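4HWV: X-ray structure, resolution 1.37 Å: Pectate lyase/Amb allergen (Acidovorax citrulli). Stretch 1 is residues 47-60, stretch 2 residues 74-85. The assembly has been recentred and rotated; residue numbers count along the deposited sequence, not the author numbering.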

# COMPACT_ATOMS: atom_id res chain seq x y z
N VAL A 47 -10.45 5.82 22.71
CA VAL A 47 -9.28 6.59 22.29
C VAL A 47 -9.16 6.65 20.77
O VAL A 47 -9.52 5.71 20.06
CB VAL A 47 -7.98 5.98 22.91
CG1 VAL A 47 -8.10 5.96 24.44
CG2 VAL A 47 -7.69 4.58 22.40
N ALA A 48 -8.64 7.77 20.28
CA ALA A 48 -8.63 8.07 18.85
C ALA A 48 -7.28 8.59 18.35
O ALA A 48 -7.13 8.93 17.17
CB ALA A 48 -9.75 9.06 18.50
N ASN A 49 -6.28 8.65 19.24
CA ASN A 49 -4.95 9.09 18.84
C ASN A 49 -3.92 8.56 19.82
O ASN A 49 -4.28 7.97 20.87
CB ASN A 49 -4.88 10.63 18.70
CG ASN A 49 -5.08 11.35 20.03
OD1 ASN A 49 -4.33 11.12 20.97
ND2 ASN A 49 -6.07 12.25 20.08
N ARG A 50 -2.65 8.75 19.50
CA ARG A 50 -1.57 8.18 20.27
C ARG A 50 -1.53 8.70 21.71
O ARG A 50 -1.27 7.93 22.65
CB ARG A 50 -0.24 8.48 19.57
CG ARG A 50 1.01 7.92 20.28
CD ARG A 50 2.30 8.20 19.49
NE ARG A 50 3.47 7.66 20.18
CZ ARG A 50 4.07 8.27 21.21
NH1 ARG A 50 3.61 9.45 21.65
NH2 ARG A 50 5.11 7.69 21.81
N ASN A 51 -1.78 9.99 21.89
CA ASN A 51 -1.78 10.56 23.24
C ASN A 51 -2.88 9.94 24.12
O ASN A 51 -2.63 9.56 25.27
CB ASN A 51 -1.95 12.08 23.22
CG ASN A 51 -0.71 12.81 22.72
OD1 ASN A 51 0.39 12.27 22.72
ND2 ASN A 51 -0.87 14.07 22.36
N GLU A 52 -4.09 9.84 23.57
CA GLU A 52 -5.20 9.25 24.33
C GLU A 52 -4.96 7.79 24.66
O GLU A 52 -5.25 7.33 25.76
CB GLU A 52 -6.50 9.40 23.55
CG GLU A 52 -6.96 10.86 23.40
CD GLU A 52 -8.23 11.00 22.58
OE1 GLU A 52 -8.73 9.99 22.07
OE2 GLU A 52 -8.75 12.13 22.46
N LEU A 53 -4.41 7.06 23.69
CA LEU A 53 -4.08 5.65 23.93
C LEU A 53 -3.08 5.51 25.09
O LEU A 53 -3.27 4.70 26.01
CB LEU A 53 -3.51 5.03 22.65
CG LEU A 53 -2.96 3.62 22.82
CD1 LEU A 53 -4.02 2.60 23.23
CD2 LEU A 53 -2.34 3.18 21.49
N ILE A 54 -2.01 6.30 25.04
CA ILE A 54 -1.01 6.27 26.12
C ILE A 54 -1.63 6.65 27.47
O ILE A 54 -1.38 5.98 28.47
CB ILE A 54 0.20 7.15 25.77
CG1 ILE A 54 0.98 6.50 24.62
CG2 ILE A 54 1.10 7.37 27.00
CD1 ILE A 54 1.94 7.46 23.93
N GLN A 55 -2.44 7.71 27.52
CA GLN A 55 -3.03 8.07 28.81
C GLN A 55 -3.92 6.95 29.35
O GLN A 55 -3.95 6.70 30.56
CB GLN A 55 -3.82 9.39 28.74
CG GLN A 55 -2.97 10.63 28.50
CD GLN A 55 -1.88 10.88 29.55
OE1 GLN A 55 -1.82 10.23 30.60
NE2 GLN A 55 -1.01 11.83 29.24
N ALA A 56 -4.64 6.26 28.48
CA ALA A 56 -5.47 5.15 28.94
C ALA A 56 -4.60 4.03 29.52
O ALA A 56 -4.88 3.49 30.60
CB ALA A 56 -6.35 4.64 27.81
N LEU A 57 -3.52 3.71 28.82
CA LEU A 57 -2.62 2.66 29.29
C LEU A 57 -1.92 3.03 30.60
O LEU A 57 -1.57 2.15 31.39
CB LEU A 57 -1.57 2.36 28.21
CG LEU A 57 -2.11 1.72 26.93
CD1 LEU A 57 -1.08 1.77 25.84
CD2 LEU A 57 -2.56 0.27 27.15
N TYR A 58 -1.73 4.34 30.81
CA TYR A 58 -0.99 4.84 31.96
C TYR A 58 -1.92 5.42 33.04
O TYR A 58 -1.46 6.04 34.00
CB TYR A 58 0.02 5.91 31.51
CG TYR A 58 1.29 5.35 30.88
CD1 TYR A 58 1.25 4.65 29.67
CD2 TYR A 58 2.53 5.53 31.49
CE1 TYR A 58 2.40 4.13 29.10
CE2 TYR A 58 3.69 5.03 30.91
CZ TYR A 58 3.61 4.32 29.72
OH TYR A 58 4.74 3.81 29.12
N GLY A 59 -3.23 5.21 32.91
CA GLY A 59 -4.16 5.72 33.90
C GLY A 59 -4.00 7.21 34.14
O GLY A 59 -4.06 7.69 35.28
N ASN A 60 -3.77 7.94 33.06
CA ASN A 60 -3.66 9.39 33.08
C ASN A 60 -2.45 9.90 33.87
O ASN A 60 -2.42 11.05 34.30
CB ASN A 60 -4.97 10.04 33.56
CG ASN A 60 -6.02 9.97 32.50
OD1 ASN A 60 -5.86 10.59 31.45
ND2 ASN A 60 -7.08 9.21 32.74
N PRO A 74 2.76 2.93 33.96
CA PRO A 74 1.76 2.07 33.31
C PRO A 74 0.82 1.53 34.37
O PRO A 74 1.25 1.16 35.46
CB PRO A 74 2.60 0.95 32.68
CG PRO A 74 3.97 1.58 32.50
CD PRO A 74 4.14 2.49 33.68
N ASP A 75 -0.47 1.51 34.05
CA ASP A 75 -1.51 1.19 35.03
C ASP A 75 -1.82 -0.30 35.02
O ASP A 75 -2.27 -0.84 34.01
CB ASP A 75 -2.76 2.00 34.66
CG ASP A 75 -3.90 1.86 35.64
OD1 ASP A 75 -3.78 1.12 36.64
OD2 ASP A 75 -4.96 2.47 35.36
N LYS A 76 -1.59 -0.98 36.15
CA LYS A 76 -1.81 -2.41 36.22
C LYS A 76 -3.24 -2.82 36.54
O LYS A 76 -3.55 -4.01 36.58
CB LYS A 76 -0.86 -3.06 37.24
CG LYS A 76 0.62 -2.86 36.91
CD LYS A 76 1.52 -3.63 37.90
CE LYS A 76 2.96 -3.17 37.80
NZ LYS A 76 3.93 -4.22 38.26
N ALA A 77 -4.12 -1.85 36.81
CA ALA A 77 -5.52 -2.16 37.12
C ALA A 77 -6.29 -2.56 35.85
O ALA A 77 -5.98 -2.09 34.76
CB ALA A 77 -6.17 -0.98 37.78
N PRO A 78 -7.33 -3.40 36.00
CA PRO A 78 -8.13 -3.77 34.82
C PRO A 78 -8.65 -2.55 34.07
O PRO A 78 -9.16 -1.59 34.66
CB PRO A 78 -9.28 -4.57 35.43
CG PRO A 78 -8.64 -5.21 36.69
CD PRO A 78 -7.74 -4.13 37.22
N LYS A 79 -8.50 -2.57 32.75
CA LYS A 79 -8.92 -1.46 31.91
C LYS A 79 -9.42 -1.98 30.57
O LYS A 79 -8.93 -2.98 30.04
CB LYS A 79 -7.77 -0.46 31.69
CG LYS A 79 -6.65 -1.02 30.81
CD LYS A 79 -5.35 -0.23 30.90
CE LYS A 79 -4.64 -0.41 32.23
NZ LYS A 79 -4.37 -1.86 32.55
N VAL A 80 -10.38 -1.25 30.02
CA VAL A 80 -10.92 -1.54 28.70
C VAL A 80 -10.74 -0.30 27.86
O VAL A 80 -11.22 0.79 28.20
CB VAL A 80 -12.41 -1.92 28.79
CG1 VAL A 80 -13.03 -2.01 27.40
CG2 VAL A 80 -12.55 -3.24 29.55
N ILE A 81 -10.00 -0.46 26.76
CA ILE A 81 -9.63 0.65 25.90
C ILE A 81 -10.18 0.34 24.51
O ILE A 81 -9.74 -0.60 23.84
CB ILE A 81 -8.10 0.84 25.85
CG1 ILE A 81 -7.54 1.11 27.25
CG2 ILE A 81 -7.74 1.95 24.88
CD1 ILE A 81 -6.04 0.98 27.35
N ARG A 82 -11.16 1.14 24.08
CA ARG A 82 -11.79 0.95 22.78
C ARG A 82 -11.16 1.89 21.77
O ARG A 82 -10.94 3.07 22.07
CB ARG A 82 -13.30 1.15 22.87
CG ARG A 82 -13.94 0.15 23.81
CD ARG A 82 -15.45 0.07 23.70
NE ARG A 82 -15.97 -0.84 24.72
CZ ARG A 82 -16.16 -2.15 24.56
NH1 ARG A 82 -15.88 -2.75 23.41
NH2 ARG A 82 -16.61 -2.85 25.58
N ILE A 83 -10.84 1.36 20.59
CA ILE A 83 -10.16 2.14 19.56
C ILE A 83 -11.19 2.69 18.58
O ILE A 83 -11.87 1.93 17.89
CB ILE A 83 -9.14 1.28 18.77
CG1 ILE A 83 -8.23 0.50 19.73
CG2 ILE A 83 -8.40 2.15 17.73
CD1 ILE A 83 -7.42 1.36 20.67
N ARG A 84 -11.31 4.02 18.54
CA ARG A 84 -12.21 4.69 17.60
C ARG A 84 -11.42 5.20 16.41
O ARG A 84 -10.64 6.13 16.53
CB ARG A 84 -12.96 5.86 18.26
CG ARG A 84 -14.03 6.44 17.34
CD ARG A 84 -14.75 7.69 17.87
NE ARG A 84 -15.47 7.50 19.12
CZ ARG A 84 -16.63 6.85 19.23
NH1 ARG A 84 -17.17 6.27 18.16
NH2 ARG A 84 -17.23 6.77 20.40
N GLY A 85 -11.65 4.58 15.26
CA GLY A 85 -10.98 5.01 14.04
C GLY A 85 -9.51 4.62 14.01
O GLY A 85 -9.11 3.54 14.51
O HOH W 1 -6.17 2.82 32.99

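This is a helix-on-strand packing contact, apolar at its centre and fastened at both ends by backbone hydrogen bonds, with 578 Å² buried between the two stretches. Helix 50-57 and strand 79-83 run nearly antiparallel, their N-to-C directions differing by 169° and their axes approaching to 9.4 Å, a spacing that leaves room for one layer of side chains.

At one end, Val47 forms a parallel bridge with Ile83, the CA atoms 5.3 Å apart. The evidence is a pair of near-linear bonds to the residues flanking Ile83: Val47 N donates to Arg82 O (2.9 Å, 169°), and Arg84 N donates to Val47 O (2.9 Å, 168°). The chain then turns into the helix. Asn49 occupies the N-cap position, its OD1 accepting from Glu52 N at 2.9 Å and 168°, while Glu52 OE1 reaches back to accept from Ala48 N, also at 2.9 Å but at a more bent 141°.

Ile81 is the hub of the apolar layer. Its CA-to-CB bond points toward the first stretch, and with chi1 m and chi2 t, its CG2 lies 3.6 Å from Val47 CG2 and 4.1 Å from Leu53 CD1, and its CD1 lies 3.7 Å from Ala56 CB and 3.6 Å from Leu57 CD2; Ala56 CB is also 4.2 Å from Ile81 CG2, so Ala56 touches both branches. Ala56 points toward the strand, and its short side chain meets Ile81 directly; Leu57 starts away, but its end comes nearer. Ile83 extends the layer through CD1, 3.7 Å from Val47 CG2.

At the other end, where the helix finishes, Leu57 O accepts from Asp75 N (2.9 Å, 170°). Next to this bond, Pro74 packs on the ring of Tyr58: Pro74 CG sits 4.2 Å from the ring centroid and 28° off the normal, an off-centre CH-pi contact, and Pro74 CA lies over a ring face. Asp75 also points toward the first stretch. A water bridges the stretches here, donating to Ala56 O at 2.8 Å and to Asp75 OD2 at 2.7 Å. Gly59 fits closely beside this carboxylate, its CA 3.7 Å from Asp75 OD2; an ideal CB on Gly59 would fall 2.7 Å from the same oxygen, a clash, and the positive phi of 54° independently favours glycine.

Lys79 combines aliphatic contact with polar anchoring. Its CD lies 3.8 Å from Ala56 O, while the folded side chain brings NZ back to its own stretch, donating to Asp75 O at 2.8 Å and Ala77 O at 2.7 Å.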